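Local atomic coordinates of orotidine-5-phosphate decarboxylase/orotate phosphoribosyltransferase, putative (Ompdcase-oprtase, putative) (Leishmania infantum, PDB entry 3QW3), a protein that probably catalyses the decarboxylation of orotidine 5'-phosphate to UMP in de novo pyrimidine synthesis, this chain being the decarboxylase domain of a bifunctional UMP synthase. Residues G76-I88 and A105-S118. Sequence-based numbering, arbitrary orientation. Where two conformers were deposited one is given.
Sequences GIPVVLDAKRGDI and AHAITASPYMGSDS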
loop_
_atom_site.group_PDB
_atom_site.type_symbol
_atom_site.label_atom_id
_atom_site.label_comp_id
_atom_site.label_asym_id
_atom_site.label_seq_id
_atom_site.Cartn_x
_atom_site.Cartn_y
_atom_site.Cartn_z
ATOM N N GLY A 76 2.494 -10.709 25.160
ATOM C CA GLY A 76 2.121 -9.469 25.829
ATOM C C GLY A 76 2.570 -8.200 25.119
ATOM O O GLY A 76 2.094 -7.116 25.441
ATOM N N ILE A 77 3.487 -8.327 24.162
ATOM C CA ILE A 77 3.950 -7.164 23.399
ATOM C C ILE A 77 3.361 -7.205 21.988
ATOM O O ILE A 77 3.647 -8.128 21.227
ATOM C CB ILE A 77 5.490 -7.056 23.344
ATOM C CG1 ILE A 77 6.093 -7.164 24.757
ATOM C CG2 ILE A 77 5.902 -5.727 22.679
ATOM C CD1 ILE A 77 7.639 -7.252 24.790
ATOM N N PRO A 78 2.538 -6.199 21.644
ATOM C CA PRO A 78 1.862 -6.221 20.344
ATOM C C PRO A 78 2.808 -5.932 19.187
ATOM O O PRO A 78 3.818 -5.250 19.361
ATOM C CB PRO A 78 0.813 -5.124 20.478
ATOM C CG PRO A 78 1.384 -4.168 21.476
ATOM C CD PRO A 78 2.184 -5.007 22.434
ATOM N N VAL A 79 2.468 -6.475 18.022
ATOM C CA VAL A 79 3.259 -6.327 16.810
ATOM C C VAL A 79 2.446 -5.536 15.793
ATOM O O VAL A 79 1.298 -5.882 15.487
ATOM C CB VAL A 79 3.638 -7.709 16.227
ATOM C CG1 VAL A 79 4.338 -7.572 14.879
ATOM C CG2 VAL A 79 4.531 -8.480 17.206
ATOM N N VAL A 80 3.052 -4.471 15.280
ATOM C CA VAL A 80 2.466 -3.681 14.211
ATOM C C VAL A 80 3.179 -4.042 12.908
ATOM O O VAL A 80 4.363 -3.765 12.751
ATOM C CB VAL A 80 2.629 -2.164 14.476
ATOM C CG1 VAL A 80 2.003 -1.352 13.333
ATOM C CG2 VAL A 80 2.014 -1.781 15.829
ATOM N N LEU A 81 2.471 -4.682 11.980
ATOM C CA LEU A 81 3.067 -4.979 10.686
ATOM C C LEU A 81 3.024 -3.707 9.846
ATOM O O LEU A 81 1.943 -3.223 9.501
ATOM C CB LEU A 81 2.339 -6.137 9.986
ATOM C CG LEU A 81 2.889 -6.553 8.616
ATOM C CD1 LEU A 81 4.341 -7.049 8.695
ATOM C CD2 LEU A 81 1.990 -7.619 7.974
ATOM N N ASP A 82 4.197 -3.156 9.536
ATOM C CA ASP A 82 4.256 -1.925 8.740
ATOM C C ASP A 82 4.248 -2.264 7.261
ATOM O O ASP A 82 5.301 -2.380 6.625
ATOM C CB ASP A 82 5.462 -1.059 9.098
ATOM C CG ASP A 82 5.304 0.383 8.629
ATOM O OD1 ASP A 82 4.322 0.704 7.916
ATOM O OD2 ASP A 82 6.167 1.211 8.976
ATOM N N ALA A 83 3.037 -2.428 6.745
ATOM C CA ALA A 83 2.799 -2.911 5.391
ATOM C C ALA A 83 2.165 -1.853 4.484
ATOM O O ALA A 83 2.190 -2.001 3.259
ATOM C CB ALA A 83 1.918 -4.152 5.459
ATOM N N LYS A 84 1.611 -0.798 5.087
ATOM C CA LYS A 84 0.951 0.300 4.369
ATOM C C LYS A 84 0.096 -0.211 3.197
ATOM O O LYS A 84 0.283 0.170 2.043
ATOM C CB LYS A 84 1.969 1.375 3.946
ATOM C CG LYS A 84 2.700 2.017 5.139
ATOM C CD LYS A 84 3.645 3.142 4.707
ATOM C CE LYS A 84 4.359 3.794 5.905
ATOM N NZ LYS A 84 5.368 2.893 6.550
ATOM N N ARG A 85 -0.849 -1.088 3.524
ATOM C CA ARG A 85 -1.710 -1.697 2.520
ATOM C C ARG A 85 -2.916 -0.822 2.205
ATOM O O ARG A 85 -3.318 0.028 3.002
ATOM C CB ARG A 85 -2.169 -3.088 2.977
ATOM C CG ARG A 85 -1.039 -4.088 3.260
ATOM C CD ARG A 85 -0.188 -4.403 2.019
ATOM N NE ARG A 85 0.591 -5.637 2.156
ATOM C CZ ARG A 85 1.921 -5.722 2.092
ATOM N NH1 ARG A 85 2.670 -4.637 1.921
ATOM N NH2 ARG A 85 2.511 -6.908 2.206
ATOM N N GLY A 86 -3.500 -1.030 1.034
ATOM C CA GLY A 86 -4.734 -0.344 0.688
ATOM C C GLY A 86 -5.255 -0.889 -0.618
ATOM O O GLY A 86 -4.609 -0.751 -1.650
ATOM N N ASP A 87 -6.416 -1.526 -0.560
ATOM C CA ASP A 87 -7.069 -2.055 -1.754
ATOM C C ASP A 87 -8.532 -2.233 -1.406
ATOM O O ASP A 87 -8.969 -1.774 -0.365
ATOM C CB ASP A 87 -6.435 -3.385 -2.179
ATOM C CG ASP A 87 -6.472 -3.601 -3.688
ATOM O OD1 ASP A 87 -5.407 -3.869 -4.281
ATOM O OD2 ASP A 87 -7.559 -3.504 -4.286
ATOM N N ILE A 88 -9.300 -2.892 -2.258
ATOM C CA ILE A 88 -10.711 -3.091 -1.937
ATOM C C ILE A 88 -11.136 -4.546 -1.872
ATOM O O ILE A 88 -10.371 -5.437 -2.246
ATOM C CB ILE A 88 -11.641 -2.288 -2.876
ATOM C CG1 ILE A 88 -11.151 -2.326 -4.332
ATOM C CG2 ILE A 88 -11.744 -0.852 -2.381
ATOM C CD1 ILE A 88 -11.252 -3.674 -4.999
ATOM N N ALA A 105 0.020 -10.855 13.379
ATOM C CA ALA A 105 0.306 -9.500 13.826
ATOM C C ALA A 105 -0.938 -8.954 14.516
ATOM O O ALA A 105 -2.053 -9.423 14.260
ATOM C CB ALA A 105 0.705 -8.619 12.643
ATOM N N HIS A 106 -0.750 -7.976 15.398
ATOM C CA HIS A 106 -1.864 -7.396 16.149
ATOM C C HIS A 106 -2.408 -6.121 15.510
ATOM O O HIS A 106 -3.486 -5.642 15.875
ATOM C CB HIS A 106 -1.433 -7.124 17.600
ATOM C CG HIS A 106 -0.743 -8.282 18.246
ATOM N ND1 HIS A 106 -1.391 -9.161 19.089
ATOM C CD2 HIS A 106 0.538 -8.713 18.167
ATOM C CE1 HIS A 106 -0.538 -10.080 19.503
ATOM N NE2 HIS A 106 0.642 -9.827 18.963
ATOM N N ALA A 107 -1.653 -5.579 14.554
ATOM C CA ALA A 107 -2.001 -4.327 13.912
ATOM C C ALA A 107 -1.318 -4.220 12.553
ATOM O O ALA A 107 -0.336 -4.926 12.280
ATOM C CB ALA A 107 -1.601 -3.140 14.796
ATOM N N ILE A 108 -1.832 -3.321 11.722
ATOM C CA ILE A 108 -1.258 -3.066 10.397
ATOM C C ILE A 108 -1.304 -1.567 10.099
ATOM O O ILE A 108 -2.129 -0.845 10.653
ATOM C CB ILE A 108 -2.027 -3.867 9.300
ATOM C CG1 ILE A 108 -1.199 -4.011 8.010
ATOM C CG2 ILE A 108 -3.415 -3.270 9.044
ATOM C CD1 ILE A 108 -1.862 -4.927 6.958
ATOM N N THR A 109 -0.417 -1.102 9.228
ATOM C CA THR A 109 -0.521 0.262 8.711
ATOM C C THR A 109 -1.228 0.240 7.356
ATOM O O THR A 109 -1.146 -0.744 6.629
ATOM C CB THR A 109 0.854 0.936 8.569
ATOM O OG1 THR A 109 1.731 0.080 7.827
ATOM C CG2 THR A 109 1.455 1.209 9.950
ATOM N N ALA A 110 -1.925 1.323 7.035
ATOM C CA ALA A 110 -2.754 1.363 5.825
ATOM C C ALA A 110 -2.841 2.761 5.239
ATOM O O ALA A 110 -2.802 3.749 5.977
ATOM C CB ALA A 110 -4.154 0.837 6.128
ATOM N N SER A 111 -2.961 2.830 3.913
ATOM C CA SER A 111 -3.154 4.091 3.198
ATOM C C SER A 111 -4.637 4.477 3.214
ATOM O O SER A 111 -5.497 3.609 3.077
ATOM C CB SER A 111 -2.663 3.954 1.746
ATOM O OG SER A 111 -3.149 5.023 0.941
ATOM N N PRO A 112 -4.939 5.780 3.359
ATOM C CA PRO A 112 -6.319 6.252 3.345
ATOM C C PRO A 112 -6.866 6.553 1.954
ATOM O O PRO A 112 -8.052 6.863 1.834
ATOM C CB PRO A 112 -6.231 7.565 4.124
ATOM C CG PRO A 112 -4.880 8.086 3.774
ATOM C CD PRO A 112 -4.000 6.861 3.709
ATOM N N TYR A 113 -6.024 6.466 0.921
ATOM C CA TYR A 113 -6.384 7.041 -0.390
ATOM C C TYR A 113 -7.674 6.500 -1.024
ATOM O O TYR A 113 -8.408 7.258 -1.671
ATOM C CB TYR A 113 -5.223 7.010 -1.399
ATOM C CG TYR A 113 -5.517 7.881 -2.613
ATOM C CD1 TYR A 113 -5.916 7.315 -3.825
ATOM C CD2 TYR A 113 -5.440 9.272 -2.526
ATOM C CE1 TYR A 113 -6.208 8.121 -4.931
ATOM C CE2 TYR A 113 -5.727 10.082 -3.624
ATOM C CZ TYR A 113 -6.109 9.499 -4.816
ATOM O OH TYR A 113 -6.406 10.314 -5.886
ATOM N N MET A 114 -7.952 5.214 -0.840
ATOM C CA MET A 114 -9.154 4.618 -1.431
ATOM C C MET A 114 -10.381 4.700 -0.510
ATOM O O MET A 114 -11.453 4.189 -0.846
ATOM C CB MET A 114 -8.876 3.188 -1.887
ATOM C CG MET A 114 -7.893 3.121 -3.049
ATOM S SD MET A 114 -7.441 1.448 -3.510
ATOM C CE MET A 114 -8.955 0.877 -4.282
ATOM N N GLY A 115 -10.216 5.338 0.644
ATOM C CA GLY A 115 -11.352 5.682 1.507
ATOM C C GLY A 115 -11.930 4.566 2.354
ATOM O O GLY A 115 -11.329 3.505 2.495
ATOM N N SER A 116 -13.118 4.810 2.904
ATOM C CA SER A 116 -13.706 3.949 3.947
ATOM C C SER A 116 -13.787 2.454 3.631
ATOM O O SER A 116 -13.377 1.640 4.449
ATOM C CB SER A 116 -15.086 4.468 4.369
ATOM O OG SER A 116 -15.995 4.397 3.291
ATOM N N ASP A 117 -14.306 2.089 2.460
ATOM C CA ASP A 117 -14.472 0.666 2.120
ATOM C C ASP A 117 -13.161 -0.057 1.801
ATOM O O ASP A 117 -13.121 -1.290 1.748
ATOM C CB ASP A 117 -15.533 0.450 1.027
ATOM C CG ASP A 117 -15.320 1.327 -0.190
ATOM O OD1 ASP A 117 -16.130 1.224 -1.140
ATOM O OD2 ASP A 117 -14.356 2.118 -0.205
ATOM N N SER A 118 -12.091 0.709 1.599
ATOM C CA SER A 118 -10.759 0.131 1.462
ATOM C C SER A 118 -10.119 -0.116 2.829
ATOM O O SER A 118 -9.140 -0.859 2.940
ATOM C CB SER A 118 -9.861 1.025 0.605
ATOM O OG SER A 118 -9.454 2.184 1.307
#
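Ile108 shares a face of the sheet with Leu81 and Arg85, and its CG1 lies 4.0 Å from Ala83 CB, where two neighbouring parallel strands of a TIM barrel meet. With helix 89-102 they form a beta-alpha-beta unit, and Leu81 and Ile108 both reach Ala99 of that helix. The stem of Ile108 is extended, CG1 lying opposite the backbone N (chi1 -161°), which carries CD1 to within 3.9 Å of Arg85 CG; the two side chains cross at about a right angle. On the other face of the sheet Val80 CG2 rests on Ala107 CB. Beyond the strand ends, Met114 CE lies 3.8 Å from Ile88 CG2.

The parallel backbone pairing is interrupted by a beta bulge. Leu81 N bonds to Ala107 O (2.8 Å) and Thr109 N to Leu81 O; the bulge then shifts the register by two before Arg85 N reaches Thr109 O and Ser111 N reaches Arg85 O.

Thr109 bridges the bulge. With its hydroxyl between the backbone N and the carbonyl carbon, OG1 accepts a bond from Lys84 N (2.9 Å, 157° at the hydrogen) and donates one to Asp82 OD1. This second-shell threonine thus helps to position Asp82 and Lys84. Together with Lys49, which pairs with Asp82 OD2, and Asp87 of the second subunit, which pairs with Lys84, they are consistent with the Lys-Asp-Lys-Asp array of the active site in this family, assembled across the dimer. Asp82 OD1 is gripped from opposite faces of its carboxylate: Thr109 OG1 on the anti side at 2.7 Å, Lys84 NZ on the syn side at 2.8 Å.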